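Local coordinates for protein putative beta-glucosidase (Bifidobacterium adolescentis, PDB 5WAB) that is a family 3 glycoside hydrolase with beta-glucosidase activity that probably also releases terminal arabinopyranose from ginsenoside Rb2, at residues Ile228-Val240 with Gly246-Ile260. Sequence-based numbering, arbitrary orientation.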
ATOM      1  N   ILE A 228     -16.679  -8.320  -9.803  1.00 20.94           N
ATOM      2  CA  ILE A 228     -17.046  -9.472  -8.992  1.00 20.83           C
ATOM      3  C   ILE A 228     -16.410  -9.348  -7.615  1.00 20.24           C
ATOM      4  O   ILE A 228     -15.353  -8.728  -7.453  1.00 19.37           O
ATOM      5  CB  ILE A 228     -16.562 -10.751  -9.712  1.00 23.20           C
ATOM      6  CG1 ILE A 228     -17.418 -11.014 -10.940  1.00 25.85           C
ATOM      7  CG2 ILE A 228     -16.487 -11.947  -8.787  1.00 25.52           C
ATOM      8  CD1 ILE A 228     -18.846 -10.653 -10.727  1.00 28.73           C
ATOM      9  N   VAL A 229     -17.061  -9.947  -6.617  1.00 19.72           N
ATOM     10  CA  VAL A 229     -16.515 -10.060  -5.271  1.00 19.13           C
ATOM     11  C   VAL A 229     -16.300 -11.537  -4.979  1.00 19.20           C
ATOM     12  O   VAL A 229     -17.211 -12.354  -5.166  1.00 18.47           O
ATOM     13  CB  VAL A 229     -17.433  -9.429  -4.208  1.00 17.43           C
ATOM     14  CG1 VAL A 229     -16.767  -9.492  -2.848  1.00 17.43           C
ATOM     15  CG2 VAL A 229     -17.788  -8.002  -4.584  1.00 16.92           C
ATOM     16  N   MET A 230     -15.097 -11.881  -4.545  1.00 19.94           N
ATOM     17  CA  MET A 230     -14.798 -13.225  -4.088  1.00 21.29           C
ATOM     18  C   MET A 230     -14.375 -13.179  -2.631  1.00 20.93           C
ATOM     19  O   MET A 230     -13.919 -12.152  -2.124  1.00 21.58           O
ATOM     20  CB  MET A 230     -13.689 -13.867  -4.928  1.00 22.94           C
ATOM     21  CG  MET A 230     -12.366 -13.126  -4.860  1.00 23.19           C
ATOM     22  SD  MET A 230     -11.155 -13.876  -5.949  1.00 24.50           S
ATOM     23  CE  MET A 230     -11.118 -15.496  -5.255  1.00 26.23           C
ATOM     24  N   SER A 231     -14.502 -14.313  -1.967  1.00 19.11           N
ATOM     25  CA  SER A 231     -14.104 -14.413  -0.579  1.00 20.36           C
ATOM     26  C   SER A 231     -12.617 -14.726  -0.485  1.00 22.88           C
ATOM     27  O   SER A 231     -12.012 -15.285  -1.405  1.00 22.45           O
ATOM     28  CB  SER A 231     -14.892 -15.510   0.127  1.00 18.72           C
ATOM     29  OG  SER A 231     -14.447 -16.776  -0.334  1.00 18.50           O
ATOM     30  N   ASP A 232     -12.029 -14.358   0.646  1.00 24.35           N
ATOM     31  CA  ASP A 232     -10.751 -14.936   1.010  1.00 25.73           C
ATOM     32  C   ASP A 232     -10.941 -16.417   1.333  1.00 25.15           C
ATOM     33  O   ASP A 232     -12.051 -16.887   1.606  1.00 21.98           O
ATOM     34  CB  ASP A 232     -10.140 -14.183   2.191  1.00 28.21           C
ATOM     35  CG  ASP A 232      -8.624 -14.169   2.152  1.00 30.76           C
ATOM     36  OD1 ASP A 232      -8.033 -15.093   1.553  1.00 32.63           O
ATOM     37  OD2 ASP A 232      -8.021 -13.226   2.708  1.00 31.66           O
ATOM     38  N   TRP A 233      -9.839 -17.157   1.315  1.00 26.25           N
ATOM     39  CA  TRP A 233      -9.919 -18.611   1.357  1.00 26.35           C
ATOM     40  C   TRP A 233     -10.440 -19.061   2.715  1.00 26.94           C
ATOM     41  O   TRP A 233      -9.727 -19.003   3.723  1.00 27.45           O
ATOM     42  CB  TRP A 233      -8.560 -19.228   1.039  1.00 27.16           C
ATOM     43  CG  TRP A 233      -8.319 -19.454  -0.439  1.00 27.53           C
ATOM     44  CD1 TRP A 233      -7.916 -20.621  -1.024  1.00 29.08           C
ATOM     45  CD2 TRP A 233      -8.490 -18.512  -1.510  1.00 25.62           C
ATOM     46  NE1 TRP A 233      -7.813 -20.462  -2.382  1.00 28.14           N
ATOM     47  CE2 TRP A 233      -8.162 -19.179  -2.707  1.00 25.97           C
ATOM     48  CE3 TRP A 233      -8.877 -17.170  -1.572  1.00 25.73           C
ATOM     49  CZ2 TRP A 233      -8.208 -18.555  -3.944  1.00 26.15           C
ATOM     50  CZ3 TRP A 233      -8.930 -16.553  -2.805  1.00 24.90           C
ATOM     51  CH2 TRP A 233      -8.592 -17.245  -3.973  1.00 26.16           C
ATOM     52  N   GLY A 234     -11.698 -19.497   2.735  1.00 26.96           N
ATOM     53  CA  GLY A 234     -12.379 -19.873   3.950  1.00 26.98           C
ATOM     54  C   GLY A 234     -13.262 -18.798   4.540  1.00 27.17           C
ATOM     55  O   GLY A 234     -13.910 -19.052   5.561  1.00 28.12           O
ATOM     56  N   ALA A 235     -13.306 -17.605   3.933  1.00 27.17           N
ATOM     57  CA  ALA A 235     -14.056 -16.488   4.499  1.00 25.93           C
ATOM     58  C   ALA A 235     -15.562 -16.609   4.302  1.00 26.19           C
ATOM     59  O   ALA A 235     -16.316 -15.891   4.967  1.00 26.24           O
ATOM     60  CB  ALA A 235     -13.572 -15.168   3.899  1.00 24.40           C
ATOM     61  N   ASP A 236     -16.014 -17.483   3.407  1.00 26.60           N
ATOM     62  CA  ASP A 236     -17.437 -17.688   3.159  1.00 27.37           C
ATOM     63  C   ASP A 236     -17.937 -18.728   4.155  1.00 28.41           C
ATOM     64  O   ASP A 236     -17.605 -19.913   4.045  1.00 29.01           O
ATOM     65  CB  ASP A 236     -17.671 -18.131   1.716  1.00 27.86           C
ATOM     66  CG  ASP A 236     -19.140 -18.128   1.326  1.00 27.93           C
ATOM     67  OD1 ASP A 236     -20.015 -18.173   2.224  1.00 27.35           O
ATOM     68  OD2 ASP A 236     -19.421 -18.086   0.107  1.00 28.72           O
ATOM     69  N   HIS A 237     -18.725 -18.284   5.132  1.00 28.25           N
ATOM     70  CA  HIS A 237     -19.221 -19.170   6.180  1.00 30.17           C
ATOM     71  C   HIS A 237     -20.653 -19.629   5.954  1.00 29.03           C
ATOM     72  O   HIS A 237     -21.020 -20.718   6.406  1.00 28.73           O
ATOM     73  CB  HIS A 237     -19.131 -18.469   7.539  1.00 32.18           C
ATOM     74  CG  HIS A 237     -17.731 -18.138   7.950  1.00 34.47           C
ATOM     75  ND1 HIS A 237     -16.628 -18.728   7.372  1.00 35.05           N
ATOM     76  CD2 HIS A 237     -17.253 -17.245   8.850  1.00 35.31           C
ATOM     77  CE1 HIS A 237     -15.532 -18.231   7.915  1.00 35.71           C
ATOM     78  NE2 HIS A 237     -15.884 -17.327   8.812  1.00 35.86           N
ATOM     79  N   ASP A 238     -21.464 -18.816   5.283  1.00 27.99           N
ATOM     80  CA  ASP A 238     -22.857 -19.126   4.976  1.00 27.12           C
ATOM     81  C   ASP A 238     -23.057 -18.918   3.482  1.00 25.67           C
ATOM     82  O   ASP A 238     -23.104 -17.774   3.020  1.00 25.94           O
ATOM     83  CB  ASP A 238     -23.806 -18.237   5.783  1.00 26.11           C
ATOM     84  CG  ASP A 238     -25.219 -18.777   5.840  1.00 26.26           C
ATOM     85  OD1 ASP A 238     -25.655 -19.447   4.880  1.00 26.72           O
ATOM     86  OD2 ASP A 238     -25.901 -18.519   6.852  1.00 27.28           O
ATOM     87  N   ARG A 239     -23.181 -20.017   2.732  1.00 24.54           N
ATOM     88  CA  ARG A 239     -23.277 -19.918   1.277  1.00 22.25           C
ATOM     89  C   ARG A 239     -24.433 -19.021   0.860  1.00 21.20           C
ATOM     90  O   ARG A 239     -24.272 -18.137   0.013  1.00 21.71           O
ATOM     91  CB  ARG A 239     -23.430 -21.306   0.661  1.00 23.47           C
ATOM     92  CG  ARG A 239     -22.172 -22.161   0.681  1.00 24.37           C
ATOM     93  CD  ARG A 239     -21.023 -21.516  -0.083  1.00 23.16           C
ATOM     94  NE  ARG A 239     -21.391 -21.091  -1.433  1.00 22.25           N
ATOM     95  CZ  ARG A 239     -21.393 -21.881  -2.503  1.00 22.87           C
ATOM     96  NH1 ARG A 239     -21.065 -23.162  -2.391  1.00 23.79           N
ATOM     97  NH2 ARG A 239     -21.735 -21.393  -3.692  1.00 21.69           N
ATOM     98  N   VAL A 240     -25.615 -19.240   1.438  1.00 21.50           N
ATOM     99  CA  VAL A 240     -26.784 -18.465   1.040  1.00 19.24           C
ATOM    100  C   VAL A 240     -26.638 -17.013   1.473  1.00 19.16           C
ATOM    101  O   VAL A 240     -26.902 -16.088   0.692  1.00 19.09           O
ATOM    102  CB  VAL A 240     -28.066 -19.099   1.614  1.00 18.28           C
ATOM    103  CG1 VAL A 240     -29.290 -18.301   1.200  1.00 16.75           C
ATOM    104  CG2 VAL A 240     -28.186 -20.528   1.157  1.00 18.25           C
ATOM    105  N   GLY A 246     -23.958 -10.254  -1.830  1.00 13.33           N
ATOM    106  CA  GLY A 246     -23.293  -9.756  -3.017  1.00 14.37           C
ATOM    107  C   GLY A 246     -21.959 -10.416  -3.307  1.00 15.63           C
ATOM    108  O   GLY A 246     -21.202  -9.953  -4.166  1.00 15.67           O
ATOM    109  N   LEU A 247     -21.667 -11.513  -2.614  1.00 16.39           N
ATOM    110  CA  LEU A 247     -20.456 -12.288  -2.864  1.00 17.74           C
ATOM    111  C   LEU A 247     -20.695 -13.223  -4.045  1.00 20.94           C
ATOM    112  O   LEU A 247     -21.517 -14.142  -3.964  1.00 25.84           O
ATOM    113  CB  LEU A 247     -20.060 -13.083  -1.627  1.00 16.36           C
ATOM    114  CG  LEU A 247     -18.682 -13.728  -1.747  1.00 17.45           C
ATOM    115  CD1 LEU A 247     -17.616 -12.803  -1.156  1.00 15.09           C
ATOM    116  CD2 LEU A 247     -18.676 -15.094  -1.088  1.00 18.86           C
ATOM    117  N   ASN A 248     -19.989 -12.990  -5.148  1.00 17.72           N
ATOM    118  CA  ASN A 248     -20.199 -13.813  -6.331  1.00 16.03           C
ATOM    119  C   ASN A 248     -19.571 -15.194  -6.208  1.00 18.51           C
ATOM    120  O   ASN A 248     -20.128 -16.169  -6.721  1.00 21.67           O
ATOM    121  CB  ASN A 248     -19.638 -13.112  -7.562  1.00 14.93           C
ATOM    122  CG  ASN A 248     -20.240 -11.746  -7.765  1.00 15.59           C
ATOM    123  OD1 ASN A 248     -19.920 -10.799  -7.042  1.00 15.37           O
ATOM    124  ND2 ASN A 248     -21.131 -11.634  -8.742  1.00 15.46           N
ATOM    125  N   LEU A 249     -18.422 -15.307  -5.551  1.00 16.58           N
ATOM    126  CA  LEU A 249     -17.578 -16.488  -5.700  1.00 18.10           C
ATOM    127  C   LEU A 249     -17.052 -16.945  -4.349  1.00 20.00           C
ATOM    128  O   LEU A 249     -16.352 -16.190  -3.661  1.00 19.65           O
ATOM    129  CB  LEU A 249     -16.415 -16.188  -6.650  1.00 16.35           C
ATOM    130  CG  LEU A 249     -15.465 -17.325  -7.028  1.00 18.38           C
ATOM    131  CD1 LEU A 249     -16.143 -18.364  -7.914  1.00 18.13           C
ATOM    132  CD2 LEU A 249     -14.225 -16.760  -7.701  1.00 17.93           C
ATOM    133  N   GLU A 250     -17.338 -18.199  -4.000  1.00 20.86           N
ATOM    134  CA  GLU A 250     -16.732 -18.840  -2.842  1.00 20.38           C
ATOM    135  C   GLU A 250     -15.412 -19.471  -3.261  1.00 21.60           C
ATOM    136  O   GLU A 250     -15.360 -20.216  -4.246  1.00 21.78           O
ATOM    137  CB  GLU A 250     -17.646 -19.916  -2.251  1.00 19.76           C
ATOM    138  CG  GLU A 250     -17.029 -20.644  -1.054  1.00 20.16           C
ATOM    139  CD  GLU A 250     -17.548 -22.068  -0.864  1.00 21.56           C
ATOM    140  OE1 GLU A 250     -17.892 -22.725  -1.867  1.00 21.33           O
ATOM    141  OE2 GLU A 250     -17.605 -22.536   0.295  1.00 21.39           O
ATOM    142  N   MET A 251     -14.347 -19.159  -2.520  1.00 21.00           N
ATOM    143  CA  MET A 251     -13.041 -19.759  -2.740  1.00 21.89           C
ATOM    144  C   MET A 251     -12.430 -20.093  -1.383  1.00 23.69           C
ATOM    145  O   MET A 251     -12.485 -19.260  -0.460  1.00 25.22           O
ATOM    146  CB  MET A 251     -12.117 -18.828  -3.528  1.00 21.06           C
ATOM    147  CG  MET A 251     -12.570 -18.565  -4.953  1.00 20.63           C
ATOM    148  SD  MET A 251     -12.456 -19.987  -6.047  1.00 21.16           S
ATOM    149  CE  MET A 251     -10.682 -20.240  -6.117  1.00 20.26           C
ATOM    150  N   PRO A 252     -11.884 -21.302  -1.207  1.00 24.53           N
ATOM    151  CA  PRO A 252     -11.952 -22.381  -2.191  1.00 25.35           C
ATOM    152  C   PRO A 252     -13.318 -23.044  -2.113  1.00 24.94           C
ATOM    153  O   PRO A 252     -14.048 -22.781  -1.156  1.00 25.21           O
ATOM    154  CB  PRO A 252     -10.832 -23.325  -1.749  1.00 27.62           C
ATOM    155  CG  PRO A 252     -10.797 -23.165  -0.271  1.00 23.71           C
ATOM    156  CD  PRO A 252     -11.126 -21.705  -0.008  1.00 25.50           C
ATOM    157  N   PRO A 253     -13.681 -23.846  -3.108  1.00 23.95           N
ATOM    158  CA  PRO A 253     -14.987 -24.512  -3.067  1.00 24.62           C
ATOM    159  C   PRO A 253     -15.062 -25.510  -1.920  1.00 26.26           C
ATOM    160  O   PRO A 253     -14.219 -26.400  -1.787  1.00 26.84           O
ATOM    161  CB  PRO A 253     -15.074 -25.210  -4.429  1.00 25.25           C
ATOM    162  CG  PRO A 253     -13.646 -25.388  -4.846  1.00 23.11           C
ATOM    163  CD  PRO A 253     -12.934 -24.176  -4.332  1.00 22.42           C
ATOM    164  N   SER A 254     -16.087 -25.356  -1.091  1.00 25.04           N
ATOM    165  CA  SER A 254     -16.408 -26.329  -0.059  1.00 26.48           C
ATOM    166  C   SER A 254     -17.325 -27.429  -0.573  1.00 28.55           C
ATOM    167  O   SER A 254     -17.767 -28.275   0.215  1.00 30.24           O
ATOM    168  CB  SER A 254     -17.039 -25.622   1.141  1.00 25.73           C
ATOM    169  OG  SER A 254     -18.173 -24.876   0.742  1.00 27.85           O
ATOM    170  N   TYR A 255     -17.603 -27.437  -1.877  1.00 28.62           N
ATOM    171  CA  TYR A 255     -18.506 -28.403  -2.506  1.00 27.93           C
ATOM    172  C   TYR A 255     -19.887 -28.353  -1.853  1.00 27.57           C
ATOM    173  O   TYR A 255     -20.452 -29.368  -1.440  1.00 29.09           O
ATOM    174  CB  TYR A 255     -17.903 -29.811  -2.485  1.00 28.92           C
ATOM    175  CG  TYR A 255     -16.643 -29.882  -3.324  1.00 30.35           C
ATOM    176  CD1 TYR A 255     -15.404 -29.554  -2.787  1.00 31.01           C
ATOM    177  CD2 TYR A 255     -16.699 -30.233  -4.663  1.00 31.11           C
ATOM    178  CE1 TYR A 255     -14.256 -29.598  -3.560  1.00 31.53           C
ATOM    179  CE2 TYR A 255     -15.559 -30.274  -5.444  1.00 31.17           C
ATOM    180  CZ  TYR A 255     -14.341 -29.958  -4.888  1.00 31.70           C
ATOM    181  OH  TYR A 255     -13.203 -30.001  -5.663  1.00 32.93           O
ATOM    182  N   THR A 256     -20.444 -27.138  -1.795  1.00 26.19           N
ATOM    183  CA  THR A 256     -21.740 -26.872  -1.186  1.00 25.29           C
ATOM    184  C   THR A 256     -22.621 -26.053  -2.121  1.00 25.94           C
ATOM    185  O   THR A 256     -23.495 -25.309  -1.663  1.00 25.04           O
ATOM    186  CB  THR A 256     -21.595 -26.145   0.155  1.00 25.12           C
ATOM    187  OG1 THR A 256     -20.744 -25.002  -0.002  1.00 21.63           O
ATOM    188  CG2 THR A 256     -21.026 -27.072   1.234  1.00 25.65           C
ATOM    189  N   ASP A 257     -22.411 -26.180  -3.436  1.00 27.53           N
ATOM    190  CA  ASP A 257     -23.270 -25.475  -4.381  1.00 26.84           C
ATOM    191  C   ASP A 257     -24.707 -25.960  -4.299  1.00 27.69           C
ATOM    192  O   ASP A 257     -25.617 -25.230  -4.702  1.00 26.46           O
ATOM    193  CB  ASP A 257     -22.764 -25.634  -5.811  1.00 26.51           C
ATOM    194  CG  ASP A 257     -21.398 -25.045  -6.011  1.00 28.39           C
ATOM    195  OD1 ASP A 257     -20.987 -24.197  -5.189  1.00 29.55           O
ATOM    196  OD2 ASP A 257     -20.736 -25.430  -6.996  1.00 29.90           O
ATOM    197  N   ASP A 258     -24.926 -27.178  -3.792  1.00 29.57           N
ATOM    198  CA  ASP A 258     -26.286 -27.682  -3.654  1.00 30.58           C
ATOM    199  C   ASP A 258     -27.113 -26.777  -2.751  1.00 29.31           C
ATOM    200  O   ASP A 258     -28.338 -26.691  -2.910  1.00 28.36           O
ATOM    201  CB  ASP A 258     -26.257 -29.124  -3.129  1.00 33.73           C
ATOM    202  CG  ASP A 258     -25.611 -29.244  -1.745  1.00 36.39           C
ATOM    203  OD1 ASP A 258     -24.565 -28.600  -1.514  1.00 36.78           O
ATOM    204  OD2 ASP A 258     -26.127 -30.003  -0.894  1.00 37.34           O
ATOM    205  N   GLN A 259     -26.460 -26.075  -1.819  1.00 28.36           N
ATOM    206  CA  GLN A 259     -27.163 -25.126  -0.964  1.00 27.91           C
ATOM    207  C   GLN A 259     -27.684 -23.928  -1.751  1.00 24.65           C
ATOM    208  O   GLN A 259     -28.754 -23.397  -1.429  1.00 23.25           O
ATOM    209  CB  GLN A 259     -26.247 -24.665   0.174  1.00 29.49           C
ATOM    210  CG  GLN A 259     -25.747 -25.801   1.046  1.00 31.54           C
ATOM    211  CD  GLN A 259     -24.765 -25.346   2.114  1.00 32.70           C
ATOM    212  OE1 GLN A 259     -24.603 -24.150   2.366  1.00 32.60           O
ATOM    213  NE2 GLN A 259     -24.108 -26.308   2.756  1.00 33.81           N
ATOM    214  N   ILE A 260     -26.953 -23.490  -2.779  1.00 22.81           N
ATOM    215  CA  ILE A 260     -27.464 -22.417  -3.628  1.00 21.14           C
ATOM    216  C   ILE A 260     -28.670 -22.901  -4.420  1.00 21.37           C
ATOM    217  O   ILE A 260     -29.658 -22.174  -4.577  1.00 21.29           O
ATOM    218  CB  ILE A 260     -26.356 -21.880  -4.554  1.00 20.93           C
ATOM    219  CG1 ILE A 260     -25.125 -21.464  -3.744  1.00 20.53           C
ATOM    220  CG2 ILE A 260     -26.890 -20.729  -5.418  1.00 16.25           C
ATOM    221  CD1 ILE A 260     -25.388 -20.349  -2.730  1.00 16.57           C
TER
HETATM  222  O   HOH W   1     -22.862 -22.690   4.083  1.00 23.29           O
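Arg239 meets Asp257, Thr256 and Glu250 at the charged end of the contact, its chain bent at chi2 (-60°) and chi3 (-51°). Arg239 NH1 and NH2 both donate to Asp257 OD1, an end-on salt bridge in the guanidinium plane; the bond from Arg239 NH1 is the shorter, 3.0 Å, and uses the anti lone pair. Asp257 OD1 is also hydrogen-bonded to Ser22 OG. NH1 of Arg239 also donates to Thr256 OG1 at that edge. Over one face lies Glu250, whose OE1 is 3.2 Å from Arg239 NH1 but well out of plane, a pairing of charge without a directed N-H; Ile260 CG1 covers the opposite face. A leucine in place of Arg239 would probably leave Asp257 and Glu250 without their shared positive partner and Thr256 OG1 without its donor. A water joins Arg239 N to Gln259 OE1.

The other end is held mostly by backbone. Asn248 OD1 takes the Val229 N-H at 3.0 Å, nearly straight, while Val229 O receives Leu249 N. Ser231 N then bonds to Leu249 O, completing a single bridge between Met230 and Leu249. The Ser231 hydroxyl, set between its own N and carbonyl carbon (chi1 72°), accepts Met251 N at 3.2 Å, and Gly234 N, inside a type II turn, bonds to Met251 O.

Apolar contacts fill in beside these bonds. Met251 CB sits 3.8 Å from the centroid of the Trp233 six-membered ring, a CH-pi contact over the face, and Pro252, after a cis peptide, sets CD 3.5 Å from Trp233 CD1.

Strand 228-230, at the end of the parallel sheet of the TIM-barrel-like N-terminal domain, pairs with strand 195-198, and Trp233 NE1 bonds to Ala26 O; helix 212-222 packs on Val229 and Leu247, and helix 271-292 on Ile228, Leu249 and Ile260.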